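Local coordinates for carbon dioxide concentrating mechanism protein (Gloeobacter violaceus, PDB 4JW0), which probably forms the pentameric vertices of the carboxysome shell, the polyhedral compartment in which RuBisCO is sequestered, at residues I3-G8 with L26-D31. Sequence-based numbering, arbitrary orientation.
Sequences IGRVRG and LLQLID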
loop_
_atom_site.group_PDB
_atom_site.type_symbol
_atom_site.label_atom_id
_atom_site.label_comp_id
_atom_site.label_asym_id
_atom_site.label_seq_id
_atom_site.Cartn_x
_atom_site.Cartn_y
_atom_site.Cartn_z
ATOM N N ILE A 3 -3.765 13.443 6.576
ATOM C CA ILE A 3 -3.746 14.897 6.526
ATOM C C ILE A 3 -2.372 15.345 6.054
ATOM O O ILE A 3 -1.352 14.827 6.502
ATOM C CB ILE A 3 -4.049 15.508 7.904
ATOM C CG1 ILE A 3 -5.416 15.027 8.398
ATOM C CG2 ILE A 3 -4.005 17.042 7.843
ATOM C CD1 ILE A 3 -5.665 15.254 9.869
ATOM N N GLY A 4 -2.352 16.285 5.121
ATOM C CA GLY A 4 -1.112 16.854 4.643
ATOM C C GLY A 4 -1.184 18.362 4.644
ATOM O O GLY A 4 -2.268 18.947 4.619
ATOM N N ARG A 5 -0.017 18.991 4.676
ATOM C CA ARG A 5 0.085 20.440 4.595
ATOM C C ARG A 5 0.747 20.795 3.265
ATOM O O ARG A 5 1.744 20.184 2.880
ATOM C CB ARG A 5 0.899 20.948 5.792
ATOM C CG ARG A 5 1.347 22.391 5.728
ATOM C CD ARG A 5 1.994 22.805 7.053
ATOM N NE ARG A 5 3.408 22.426 7.144
ATOM C CZ ARG A 5 4.413 23.274 7.385
ATOM N NH1 ARG A 5 4.187 24.572 7.567
ATOM N NH2 ARG A 5 5.663 22.822 7.447
ATOM N N VAL A 6 0.174 21.751 2.540
ATOM C CA VAL A 6 0.694 22.095 1.226
ATOM C C VAL A 6 1.985 22.889 1.381
ATOM O O VAL A 6 1.994 23.948 2.018
ATOM C CB VAL A 6 -0.303 22.924 0.398
ATOM C CG1 VAL A 6 0.299 23.269 -0.949
ATOM C CG2 VAL A 6 -1.618 22.177 0.218
ATOM N N ARG A 7 3.067 22.380 0.798
ATOM C CA ARG A 7 4.375 23.029 0.910
ATOM C C ARG A 7 4.865 23.634 -0.400
ATOM O O ARG A 7 5.729 24.502 -0.389
ATOM C CB ARG A 7 5.422 22.040 1.425
ATOM C CG ARG A 7 5.189 21.575 2.854
ATOM C CD ARG A 7 5.776 22.528 3.884
ATOM N NE ARG A 7 5.160 23.856 3.860
ATOM C CZ ARG A 7 5.827 25.005 3.740
ATOM N NH1 ARG A 7 7.151 25.023 3.624
ATOM N NH2 ARG A 7 5.162 26.153 3.732
ATOM N N GLY A 8 4.328 23.185 -1.526
ATOM C CA GLY A 8 4.775 23.696 -2.807
ATOM C C GLY A 8 4.246 22.912 -3.985
ATOM O O GLY A 8 3.272 22.176 -3.862
ATOM N N LEU A 26 3.237 19.322 -3.593
ATOM C CA LEU A 26 4.057 18.686 -2.581
ATOM C C LEU A 26 3.378 18.839 -1.226
ATOM O O LEU A 26 3.176 19.951 -0.743
ATOM C CB LEU A 26 5.444 19.324 -2.552
ATOM C CG LEU A 26 6.364 18.882 -1.418
ATOM C CD1 LEU A 26 6.780 17.440 -1.626
ATOM C CD2 LEU A 26 7.572 19.796 -1.335
ATOM N N LEU A 27 3.021 17.710 -0.623
ATOM C CA LEU A 27 2.339 17.695 0.663
ATOM C C LEU A 27 3.254 17.150 1.742
ATOM O O LEU A 27 3.896 16.115 1.558
ATOM C CB LEU A 27 1.092 16.806 0.607
ATOM C CG LEU A 27 0.037 17.068 -0.470
ATOM C CD1 LEU A 27 -1.116 16.100 -0.292
ATOM C CD2 LEU A 27 -0.456 18.505 -0.411
ATOM N N GLN A 28 3.300 17.837 2.877
ATOM C CA GLN A 28 3.988 17.317 4.049
ATOM C C GLN A 28 2.991 16.646 4.979
ATOM O O GLN A 28 1.961 17.225 5.315
ATOM C CB GLN A 28 4.710 18.439 4.795
ATOM C CG GLN A 28 5.391 17.971 6.061
ATOM C CD GLN A 28 6.211 19.066 6.723
ATOM O OE1 GLN A 28 5.935 20.253 6.558
ATOM N NE2 GLN A 28 7.222 18.668 7.474
ATOM N N LEU A 29 3.296 15.424 5.398
ATOM C CA LEU A 29 2.401 14.702 6.291
ATOM C C LEU A 29 2.294 15.400 7.637
ATOM O O LEU A 29 3.269 15.959 8.155
ATOM C CB LEU A 29 2.868 13.261 6.492
ATOM C CG LEU A 29 2.442 12.223 5.445
ATOM C CD1 LEU A 29 0.972 11.890 5.602
ATOM C CD2 LEU A 29 2.736 12.710 4.036
ATOM N N ILE A 30 1.087 15.367 8.184
ATOM C CA ILE A 30 0.802 15.900 9.504
ATOM C C ILE A 30 0.508 14.721 10.423
ATOM O O ILE A 30 -0.160 13.764 10.014
ATOM C CB ILE A 30 -0.411 16.840 9.465
ATOM C CG1 ILE A 30 -0.084 18.101 8.660
ATOM C CG2 ILE A 30 -0.873 17.194 10.873
ATOM C CD1 ILE A 30 1.035 18.929 9.245
ATOM N N ASP A 31 1.003 14.780 11.656
ATOM C CA ASP A 31 0.848 13.659 12.581
ATOM C C ASP A 31 -0.393 13.812 13.454
ATOM O O ASP A 31 -1.180 14.741 13.279
ATOM C CB ASP A 31 2.102 13.474 13.442
ATOM C CG ASP A 31 2.241 14.522 14.528
ATOM O OD1 ASP A 31 1.260 15.235 14.826
ATOM O OD2 ASP A 31 3.347 14.616 15.103
#
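Five backbone hydrogen bonds join the strand of residues 3-8 to the strand of residues 26-30 in antiparallel fashion, with axes inclined at 140°. Arg5 and Gln28 form a hydrogen-bonded pair: Arg5 N lies 2.7 Å from Gln28 O and Gln28 N 2.8 Å from Arg5 O, both donors lying in the acceptor's carbonyl plane. Their side chains start out together, each with CG anti to the backbone N, and run side by side. Gln28 stays extended, whereas Arg5 bends at chi3 (83°), which brings the edge of the guanidinium up to the amide oxygen, the two planes 32° apart: Arg5 NH2 donates in plane to Gln28 OE1 at 2.7 Å, and NE adds a weak second bond to the same oxygen. The other end of that amide is held too, since NE2 bonds to Leu37 O.

Arg7 joins this polar face through its folded chain. Arg7 CG rests 3.7 Å from Gln28 CB, and Arg7 NE sits 3.6 Å above the plane of the Arg5 guanidinium, over its centre. Two like charges thus lie close together, probably eased by Asp52, a salt-bridge partner of Arg7 and a weak, long one of Arg5; Arg7 also bridges to Asp88 of a neighbouring subunit. The opposite face is apolar: Val6 CG2 meets Leu27 CD2 at 3.9 Å, and Leu27 continues onto Phe57. Apart from that face, Ile3 and Ile30 cross obliquely, Ile3 CG2 3.9 Å from Ile30 CB, and both touch Trp54.

The register slips by one after Val6, because Arg7 and Gly8 both face Leu26: Arg7 N donates to Leu26 O nearly along the C=O axis, while Leu26 N reaches Gly8 O at 2.9 Å. Gly8 also pairs with a strand of the neighbouring subunit, extending the sheet across the pentamer interface. This is a classic beta bulge between the first two strands of the OB-fold sheet of the CcmL/EutN family.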